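PDB 6H35: mutual gliding-motility protein MglA from Myxococcus xanthus DK 1622, which binds GTP as an Arf-family small GTPase and acts as an intracellular switch that coordinates adventurous and social gliding, setting the direction and speed of movement. Local coordinates for residues A[15-20]-A[74-79]; A[52-57]-A[78-83]. One frame throughout, in Å; residues are numbered along the deposited sequence.

Interaction 1: A[15-20]-A[74-79]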
ATOM      1  N   ILE A  15      -3.066   1.068   5.842  1.00 29.11           N
ATOM      2  CA  ILE A  15      -2.436   0.396   4.715  1.00 28.01           C
ATOM      3  C   ILE A  15      -1.491   1.388   4.059  1.00 27.15           C
ATOM      4  O   ILE A  15      -1.899   2.499   3.697  1.00 27.18           O
ATOM      5  CB  ILE A  15      -3.469  -0.142   3.714  1.00 27.09           C
ATOM      6  CG1 ILE A  15      -4.268  -1.279   4.353  1.00 27.45           C
ATOM      7  CG2 ILE A  15      -2.780  -0.619   2.450  1.00 26.38           C
ATOM      8  CD1 ILE A  15      -5.522  -1.626   3.605  1.00 27.78           C
ATOM      9  N   VAL A  16      -0.230   0.993   3.918  1.00 26.55           N
ATOM     10  CA  VAL A  16       0.826   1.851   3.402  1.00 25.67           C
ATOM     11  C   VAL A  16       1.209   1.366   2.012  1.00 24.95           C
ATOM     12  O   VAL A  16       1.569   0.196   1.834  1.00 24.87           O
ATOM     13  CB  VAL A  16       2.046   1.857   4.339  1.00 26.05           C
ATOM     14  CG1 VAL A  16       3.189   2.637   3.720  1.00 26.16           C
ATOM     15  CG2 VAL A  16       1.666   2.440   5.690  1.00 26.30           C
ATOM     16  N   TYR A  17       1.115   2.255   1.029  1.00 24.55           N
ATOM     17  CA  TYR A  17       1.608   1.986  -0.316  1.00 23.88           C
ATOM     18  C   TYR A  17       3.064   2.429  -0.394  1.00 23.76           C
ATOM     19  O   TYR A  17       3.369   3.612  -0.206  1.00 24.02           O
ATOM     20  CB  TYR A  17       0.760   2.707  -1.361  1.00 22.64           C
ATOM     21  CG  TYR A  17      -0.518   1.976  -1.691  1.00 22.27           C
ATOM     22  CD1 TYR A  17      -1.530   1.854  -0.748  1.00 22.58           C
ATOM     23  CD2 TYR A  17      -0.707   1.391  -2.937  1.00 22.20           C
ATOM     24  CE1 TYR A  17      -2.696   1.184  -1.035  1.00 23.08           C
ATOM     25  CE2 TYR A  17      -1.875   0.713  -3.234  1.00 22.81           C
ATOM     26  CZ  TYR A  17      -2.868   0.615  -2.279  1.00 23.05           C
ATOM     27  OH  TYR A  17      -4.037  -0.053  -2.560  1.00 22.92           O
ATOM     28  N   TYR A  18       3.956   1.479  -0.657  1.00 23.58           N
ATOM     29  CA  TYR A  18       5.392   1.699  -0.624  1.00 23.46           C
ATOM     30  C   TYR A  18       5.971   1.471  -2.011  1.00 24.63           C
ATOM     31  O   TYR A  18       5.397   0.744  -2.827  1.00 25.26           O
ATOM     32  CB  TYR A  18       6.060   0.753   0.378  1.00 23.59           C
ATOM     33  CG  TYR A  18       7.231   1.317   1.155  1.00 24.14           C
ATOM     34  CD1 TYR A  18       7.034   2.011   2.345  1.00 24.14           C
ATOM     35  CD2 TYR A  18       8.541   1.121   0.719  1.00 24.39           C
ATOM     36  CE1 TYR A  18       8.105   2.508   3.072  1.00 23.96           C
ATOM     37  CE2 TYR A  18       9.615   1.617   1.436  1.00 24.24           C
ATOM     38  CZ  TYR A  18       9.389   2.309   2.612  1.00 24.07           C
ATOM     39  OH  TYR A  18      10.454   2.799   3.334  1.00 24.20           O
ATOM     40  N   GLY A  19       7.120   2.090  -2.271  1.00 24.43           N
ATOM     41  CA  GLY A  19       7.798   1.918  -3.535  1.00 24.79           C
ATOM     42  C   GLY A  19       8.674   3.100  -3.881  1.00 24.73           C
ATOM     43  O   GLY A  19       8.612   4.156  -3.243  1.00 24.29           O
ATOM     44  N   PRO A  20       9.503   2.950  -4.912  1.00 25.12           N
ATOM     45  CA  PRO A  20      10.426   4.025  -5.286  1.00 24.88           C
ATOM     46  C   PRO A  20       9.682   5.192  -5.913  1.00 25.12           C
ATOM     47  O   PRO A  20       8.517   5.090  -6.298  1.00 25.52           O
ATOM     48  CB  PRO A  20      11.354   3.352  -6.297  1.00 25.66           C
ATOM     49  CG  PRO A  20      10.490   2.318  -6.940  1.00 26.02           C
ATOM     50  CD  PRO A  20       9.564   1.818  -5.857  1.00 25.47           C
ATOM     51  N   PHE A  74     -10.527   2.023   6.918  1.00 36.58           N
ATOM     52  CA  PHE A  74      -9.221   1.847   6.302  1.00 34.47           C
ATOM     53  C   PHE A  74      -8.600   3.208   6.027  1.00 32.02           C
ATOM     54  O   PHE A  74      -9.248   4.084   5.447  1.00 31.71           O
ATOM     55  CB  PHE A  74      -9.330   1.038   5.007  1.00 33.74           C
ATOM     56  CG  PHE A  74      -9.528  -0.432   5.231  1.00 33.65           C
ATOM     57  CD1 PHE A  74      -8.458  -1.245   5.556  1.00 33.46           C
ATOM     58  CD2 PHE A  74     -10.788  -0.999   5.126  1.00 34.81           C
ATOM     59  CE1 PHE A  74      -8.637  -2.602   5.766  1.00 34.47           C
ATOM     60  CE2 PHE A  74     -10.975  -2.355   5.337  1.00 35.86           C
ATOM     61  CZ  PHE A  74      -9.894  -3.158   5.657  1.00 35.64           C
ATOM     62  N   HIS A  75      -7.351   3.379   6.453  1.00 30.53           N
ATOM     63  CA  HIS A  75      -6.571   4.581   6.198  1.00 29.49           C
ATOM     64  C   HIS A  75      -5.443   4.224   5.235  1.00 29.60           C
ATOM     65  O   HIS A  75      -4.575   3.411   5.571  1.00 30.57           O
ATOM     66  CB  HIS A  75      -5.996   5.158   7.494  1.00 29.41           C
ATOM     67  CG  HIS A  75      -7.007   5.373   8.580  1.00 30.35           C
ATOM     68  ND1 HIS A  75      -7.267   6.616   9.116  1.00 30.48           N
ATOM     69  CD2 HIS A  75      -7.802   4.503   9.249  1.00 31.03           C
ATOM     70  CE1 HIS A  75      -8.188   6.505  10.057  1.00 31.02           C
ATOM     71  NE2 HIS A  75      -8.529   5.233  10.158  1.00 31.33           N
ATOM     72  N   LEU A  76      -5.458   4.824   4.046  1.00 28.77           N
ATOM     73  CA  LEU A  76      -4.455   4.585   3.018  1.00 28.43           C
ATOM     74  C   LEU A  76      -3.455   5.733   3.013  1.00 28.10           C
ATOM     75  O   LEU A  76      -3.850   6.909   3.025  1.00 28.55           O
ATOM     76  CB  LEU A  76      -5.096   4.438   1.632  1.00 28.04           C
ATOM     77  CG  LEU A  76      -6.164   3.352   1.410  1.00 27.52           C
ATOM     78  CD1 LEU A  76      -6.530   3.207  -0.063  1.00 27.17           C
ATOM     79  CD2 LEU A  76      -5.719   2.022   1.969  1.00 27.24           C
ATOM     80  N   TYR A  77      -2.168   5.380   2.985  1.00 27.35           N
ATOM     81  CA  TYR A  77      -1.052   6.316   3.013  1.00 26.54           C
ATOM     82  C   TYR A  77      -0.081   5.972   1.894  1.00 26.36           C
ATOM     83  O   TYR A  77       0.264   4.801   1.711  1.00 27.17           O
ATOM     84  CB  TYR A  77      -0.308   6.250   4.353  1.00 26.67           C
ATOM     85  CG  TYR A  77      -0.978   6.985   5.481  1.00 27.44           C
ATOM     86  CD1 TYR A  77      -2.012   6.399   6.195  1.00 28.09           C
ATOM     87  CD2 TYR A  77      -0.571   8.264   5.844  1.00 27.62           C
ATOM     88  CE1 TYR A  77      -2.635   7.073   7.233  1.00 28.46           C
ATOM     89  CE2 TYR A  77      -1.189   8.944   6.879  1.00 27.77           C
ATOM     90  CZ  TYR A  77      -2.218   8.340   7.570  1.00 28.54           C
ATOM     91  OH  TYR A  77      -2.841   9.001   8.604  1.00 29.86           O
ATOM     92  N   THR A  78       0.365   6.979   1.150  1.00 25.48           N
ATOM     93  CA  THR A  78       1.568   6.800   0.357  1.00 24.86           C
ATOM     94  C   THR A  78       2.770   7.171   1.217  1.00 25.18           C
ATOM     95  O   THR A  78       2.645   7.536   2.388  1.00 25.31           O
ATOM     96  CB  THR A  78       1.551   7.637  -0.923  1.00 23.89           C
ATOM     97  OG1 THR A  78       1.734   9.020  -0.597  1.00 24.28           O
ATOM     98  CG2 THR A  78       0.245   7.454  -1.670  1.00 23.12           C
ATOM     99  N   VAL A  79       3.951   7.094   0.620  1.00 24.81           N
ATOM    100  CA  VAL A  79       5.197   7.314   1.343  1.00 23.89           C
ATOM    101  C   VAL A  79       6.028   8.275   0.498  1.00 24.24           C
ATOM    102  O   VAL A  79       5.905   8.269  -0.735  1.00 24.36           O
ATOM    103  CB  VAL A  79       5.898   5.970   1.616  1.00 22.60           C
ATOM    104  CG1 VAL A  79       7.174   5.829   0.818  1.00 23.04           C
ATOM    105  CG2 VAL A  79       6.143   5.780   3.094  1.00 21.49           C
TER
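Ile15 carries CG1 anti to its carbonyl carbon (chi1 -67°), and the chain, extended from there, takes CD1 out to the Phe74 ring, where it lies 3.5 Å from Phe74 CD1 in an oblique approach. Leu76 has its first torsion in the same range, CG anti to the carbonyl carbon at -57°; its branch CD2 leans toward the neighbouring strand and stops 3.6 Å from Ile15 CB. The two side chains run alongside each other in the same direction, on the face whose helices are 25-35 (on Leu76) and 176-191 (on Ile15). On the face of Val16 and Tyr77, Val79 directs its side chain at the partner strand: CG1 rests over one face of the Tyr18 ring, toward the rim, while CG2 comes 3.8 Å from Tyr18 CE1. The Tyr18 hydroxyl reaches on to Asn119 in helix 110-126.

Three backbone hydrogen bonds fix the register. Ile15 N donates to His75 O at 2.8 Å, Tyr77 N to Ile15 O at 3.0 Å, and Tyr17 N to Tyr77 O at 2.8 Å. The alternation, with Ile15 using both N and O while flanking Leu76, is the parallel bridge pattern, and the segment axes agree, 19° from exact alignment. Beyond Tyr17 and Thr78 no backbone bond follows, and the CA atoms of Tyr18 and Val79 are already 6.0 Å apart. Two parallel central strands running into the predicted GTP-binding loops, the first of which starts at Gly19 as a Walker A P-loop, are characteristic of the small GTPase fold.

Interaction 2: A[52-57]-A[78-83]; sequences DRTLFF and TVPGQV. With GDP (guanosine-5'-diphosphate), chain C.
The hydrogen bonds between Asp52 and the 78-83 loop centre on one carboxylate. Asp52 OD1 offers its syn lone pair to Gly81 N at 3.1 Å, nearly straight (167°), and also takes Arg53 N on its anti side. Asp52 OD2 accepts from Gln82 N at 2.7 Å, also on the syn side but 34° out of the carboxylate plane; a second bond from Gly81 N to Asp52 OD2 is weak. Two consecutive loop amides are thus gripped.

Farther along, Thr78 N donates to Leu55 O, and Leu55 N to Thr78 OG1, each at 2.8 Å. With chi1 at 72°, Thr78 OG1 sits between its own N and carbonyl carbon, facing the strand. A water lies between Arg53 O and Val79 O, between the Thr78 pairing and the Asp52 clasp.

Van der Waals contacts set carbon against oxygen: Thr54 CG2 lies 3.4 Å from Thr78 O, and Pro80 CD 3.6 Å from Thr54 OG1. As for charge, the extended Arg53 chain places NH2 2.6 Å from O2A of GDP, with the phosphate at the guanidinium edge.

Thr78 to Gln82 are predicted GTP-binding residues, in a loop that probably corresponds to switch II of small GTPases.

Strand 53-59 has strand 45-48 beside it, helix 25-35 touches Leu55 and Thr78, and helix 86-93 packs on Thr54 and Pro80.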
ATOM      1  N   ASP A  52       8.949  16.683  -2.529  1.00 34.20           N
ATOM      2  CA  ASP A  52       8.310  15.415  -2.199  1.00 33.41           C
ATOM      3  C   ASP A  52       6.877  15.665  -1.748  1.00 33.59           C
ATOM      4  O   ASP A  52       6.435  16.807  -1.603  1.00 33.43           O
ATOM      5  CB  ASP A  52       9.102  14.663  -1.121  1.00 32.33           C
ATOM      6  CG  ASP A  52       9.095  13.157  -1.328  1.00 31.58           C
ATOM      7  OD1 ASP A  52       8.126  12.633  -1.913  1.00 31.16           O
ATOM      8  OD2 ASP A  52      10.064  12.493  -0.902  1.00 31.60           O
ATOM      9  N   ARG A  53       6.150  14.572  -1.523  1.00 33.43           N
ATOM     10  CA  ARG A  53       4.765  14.660  -1.087  1.00 33.51           C
ATOM     11  C   ARG A  53       4.356  13.350  -0.429  1.00 32.45           C
ATOM     12  O   ARG A  53       5.006  12.314  -0.595  1.00 32.69           O
ATOM     13  CB  ARG A  53       3.828  14.992  -2.254  1.00 34.64           C
ATOM     14  CG  ARG A  53       3.621  13.841  -3.213  1.00 36.40           C
ATOM     15  CD  ARG A  53       2.976  14.289  -4.514  1.00 38.87           C
ATOM     16  NE  ARG A  53       2.985  13.216  -5.505  1.00 41.97           N
ATOM     17  CZ  ARG A  53       2.462  13.315  -6.722  1.00 44.60           C
ATOM     18  NH1 ARG A  53       1.880  14.443  -7.108  1.00 45.33           N
ATOM     19  NH2 ARG A  53       2.517  12.285  -7.554  1.00 45.01           N
ATOM     20  N   THR A  54       3.273  13.424   0.337  1.00 31.48           N
ATOM     21  CA  THR A  54       2.612  12.265   0.919  1.00 30.49           C
ATOM     22  C   THR A  54       1.113  12.432   0.727  1.00 30.29           C
ATOM     23  O   THR A  54       0.581  13.537   0.867  1.00 29.70           O
ATOM     24  CB  THR A  54       2.952  12.107   2.410  1.00 30.01           C
ATOM     25  OG1 THR A  54       4.368  11.958   2.560  1.00 30.30           O
ATOM     26  CG2 THR A  54       2.263  10.886   3.000  1.00 29.63           C
ATOM     27  N   LEU A  55       0.433  11.342   0.382  1.00 30.09           N
ATOM     28  CA  LEU A  55      -0.997  11.369   0.112  1.00 29.05           C
ATOM     29  C   LEU A  55      -1.698  10.362   1.007  1.00 27.52           C
ATOM     30  O   LEU A  55      -1.228   9.231   1.157  1.00 27.87           O
ATOM     31  CB  LEU A  55      -1.280  11.050  -1.359  1.00 29.20           C
ATOM     32  CG  LEU A  55      -2.709  11.254  -1.861  1.00 28.79           C
ATOM     33  CD1 LEU A  55      -3.061  12.729  -1.864  1.00 29.60           C
ATOM     34  CD2 LEU A  55      -2.864  10.659  -3.247  1.00 27.75           C
ATOM     35  N   PHE A  56      -2.818  10.766   1.607  1.00 26.66           N
ATOM     36  CA  PHE A  56      -3.533   9.841   2.475  1.00 27.06           C
ATOM     37  C   PHE A  56      -5.003  10.213   2.574  1.00 27.83           C
ATOM     38  O   PHE A  56      -5.403  11.354   2.317  1.00 26.94           O
ATOM     39  CB  PHE A  56      -2.912   9.774   3.877  1.00 27.69           C
ATOM     40  CG  PHE A  56      -2.741  11.111   4.552  1.00 28.01           C
ATOM     41  CD1 PHE A  56      -1.585  11.853   4.373  1.00 27.36           C
ATOM     42  CD2 PHE A  56      -3.720  11.604   5.395  1.00 28.48           C
ATOM     43  CE1 PHE A  56      -1.420  13.070   5.003  1.00 26.78           C
ATOM     44  CE2 PHE A  56      -3.558  12.826   6.030  1.00 28.04           C
ATOM     45  CZ  PHE A  56      -2.407  13.557   5.836  1.00 27.13           C
ATOM     46  N   PHE A  57      -5.801   9.212   2.949  1.00 28.89           N
ATOM     47  CA  PHE A  57      -7.236   9.382   3.185  1.00 28.40           C
ATOM     48  C   PHE A  57      -7.780   8.115   3.826  1.00 27.99           C
ATOM     49  O   PHE A  57      -7.142   7.063   3.778  1.00 27.14           O
ATOM     50  CB  PHE A  57      -8.002   9.691   1.890  1.00 27.49           C
ATOM     51  CG  PHE A  57      -8.224   8.492   1.005  1.00 26.85           C
ATOM     52  CD1 PHE A  57      -7.241   8.080   0.115  1.00 26.33           C
ATOM     53  CD2 PHE A  57      -9.421   7.788   1.048  1.00 27.67           C
ATOM     54  CE1 PHE A  57      -7.442   6.978  -0.709  1.00 26.95           C
ATOM     55  CE2 PHE A  57      -9.631   6.685   0.227  1.00 28.32           C
ATOM     56  CZ  PHE A  57      -8.639   6.281  -0.653  1.00 28.00           C
ATOM     57  N   THR A  78       0.365   6.979   1.150  1.00 25.48           N
ATOM     58  CA  THR A  78       1.568   6.800   0.357  1.00 24.86           C
ATOM     59  C   THR A  78       2.770   7.171   1.217  1.00 25.18           C
ATOM     60  O   THR A  78       2.645   7.536   2.388  1.00 25.31           O
ATOM     61  CB  THR A  78       1.551   7.637  -0.923  1.00 23.89           C
ATOM     62  OG1 THR A  78       1.734   9.020  -0.597  1.00 24.28           O
ATOM     63  CG2 THR A  78       0.245   7.454  -1.670  1.00 23.12           C
ATOM     64  N   VAL A  79       3.951   7.094   0.620  1.00 24.81           N
ATOM     65  CA  VAL A  79       5.197   7.314   1.343  1.00 23.89           C
ATOM     66  C   VAL A  79       6.028   8.275   0.498  1.00 24.24           C
ATOM     67  O   VAL A  79       5.905   8.269  -0.735  1.00 24.36           O
ATOM     68  CB  VAL A  79       5.898   5.970   1.616  1.00 22.60           C
ATOM     69  CG1 VAL A  79       7.174   5.829   0.818  1.00 23.04           C
ATOM     70  CG2 VAL A  79       6.143   5.780   3.094  1.00 21.49           C
ATOM     71  N   PRO A  80       6.829   9.153   1.096  1.00 24.47           N
ATOM     72  CA  PRO A  80       7.681  10.028   0.282  1.00 25.35           C
ATOM     73  C   PRO A  80       8.777   9.238  -0.417  1.00 26.12           C
ATOM     74  O   PRO A  80       9.171   8.152   0.019  1.00 25.22           O
ATOM     75  CB  PRO A  80       8.257  11.019   1.302  1.00 25.65           C
ATOM     76  CG  PRO A  80       8.148  10.324   2.614  1.00 25.39           C
ATOM     77  CD  PRO A  80       6.929   9.453   2.533  1.00 24.56           C
ATOM     78  N   GLY A  81       9.268   9.798  -1.524  1.00 27.16           N
ATOM     79  CA  GLY A  81      10.178   9.072  -2.389  1.00 27.85           C
ATOM     80  C   GLY A  81      11.616   9.551  -2.415  1.00 28.05           C
ATOM     81  O   GLY A  81      12.489   8.844  -2.927  1.00 27.34           O
ATOM     82  N   GLN A  82      11.887  10.738  -1.876  1.00 28.95           N
ATOM     83  CA  GLN A  82      13.245  11.262  -1.884  1.00 30.08           C
ATOM     84  C   GLN A  82      14.092  10.570  -0.822  1.00 31.09           C
ATOM     85  O   GLN A  82      13.599  10.180   0.239  1.00 31.50           O
ATOM     86  CB  GLN A  82      13.243  12.775  -1.657  1.00 30.30           C
ATOM     87  CG  GLN A  82      12.476  13.565  -2.709  1.00 30.87           C
ATOM     88  CD  GLN A  82      13.218  13.674  -4.031  1.00 32.03           C
ATOM     89  OE1 GLN A  82      14.298  13.107  -4.202  1.00 33.80           O
ATOM     90  NE2 GLN A  82      12.637  14.404  -4.976  1.00 31.14           N
ATOM     91  N   VAL A  83      15.389  10.433  -1.113  1.00 32.22           N
ATOM     92  CA  VAL A  83      16.284   9.687  -0.231  1.00 33.19           C
ATOM     93  C   VAL A  83      16.352  10.282   1.171  1.00 33.46           C
ATOM     94  O   VAL A  83      16.660   9.565   2.127  1.00 34.25           O
ATOM     95  CB  VAL A  83      17.701   9.602  -0.843  1.00 34.37           C
ATOM     96  CG1 VAL A  83      17.671   8.917  -2.203  1.00 34.44           C
ATOM     97  CG2 VAL A  83      18.325  10.980  -0.948  1.00 34.90           C
TER
HETATM   98  PB  GDP C 301       4.607   8.068  -7.069  1.00 25.20           P
HETATM   99  O1B GDP C 301       4.889   6.633  -6.680  1.00 25.71           O
HETATM  100  O2B GDP C 301       5.838   8.860  -6.712  1.00 24.41           O
HETATM  101  O3B GDP C 301       3.402   8.588  -6.329  1.00 26.21           O
HETATM  102  O3A GDP C 301       4.344   8.144  -8.654  1.00 26.75           O
HETATM  103  PA  GDP C 301       3.017   8.744  -9.345  1.00 25.95           P
HETATM  104  O1A GDP C 301       1.742   8.072  -8.901  1.00 26.19           O
HETATM  105  O2A GDP C 301       2.943  10.236  -9.162  1.00 26.37           O
HETATM  106  O5' GDP C 301       3.309   8.411 -10.886  1.00 25.83           O
HETATM  107  C5' GDP C 301       4.427   9.032 -11.509  1.00 25.31           C
HETATM  108  C4' GDP C 301       4.140   9.140 -12.993  1.00 25.24           C
HETATM  109  O4' GDP C 301       3.993   7.833 -13.544  1.00 25.39           O
HETATM  110  C3' GDP C 301       2.829   9.860 -13.214  1.00 25.02           C
HETATM  111  O3' GDP C 301       3.055  10.813 -14.248  1.00 25.70           O
HETATM  112  C2' GDP C 301       1.856   8.801 -13.691  1.00 25.26           C
HETATM  113  O2' GDP C 301       0.967   9.314 -14.684  1.00 25.91           O
HETATM  114  C1' GDP C 301       2.768   7.738 -14.272  1.00 25.55           C
HETATM  115  N9  GDP C 301       2.213   6.379 -14.108  1.00 25.51           N
HETATM  116  C8  GDP C 301       1.826   5.803 -12.953  1.00 25.00           C
HETATM  117  N7  GDP C 301       1.381   4.538 -13.168  1.00 25.08           N
HETATM  118  C5  GDP C 301       1.503   4.285 -14.489  1.00 25.85           C
HETATM  119  C6  GDP C 301       1.222   3.147 -15.394  1.00 26.65           C
HETATM  120  O6  GDP C 301       0.747   2.078 -14.955  1.00 27.22           O
HETATM  121  N1  GDP C 301       1.483   3.296 -16.696  1.00 27.35           N
HETATM  122  C2  GDP C 301       1.992   4.436 -17.201  1.00 27.77           C
HETATM  123  N2  GDP C 301       2.234   4.505 -18.535  1.00 28.28           N
HETATM  124  N3  GDP C 301       2.274   5.520 -16.433  1.00 27.44           N
HETATM  125  C4  GDP C 301       2.049   5.503 -15.099  1.00 26.24           C
HETATM  126  O   HOH W   1       5.625  10.195  -2.539  1.00 38.44           O

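How the interactions relate
Both contacts end on the same piece of chain and share Thr78 and Val79, yet they grip different flanks of it. Interaction 1 is central, with eight of its ten touching residues buried, and joins parallel strands 10-18 and 71-77 by regular backbone bonds and apolar side chains. Interaction 2, about 8 Å away between centres, is only partly buried; there a single backbone-to-backbone bond is joined by side-chain acceptors and a water. Strand 53-59 runs antiparallel to 71-77 and continues the sheet: Leu76 N lies 2.8 Å from Phe57 O, a probable hydrogen bond, and the Phe56 and Tyr77 rings stack.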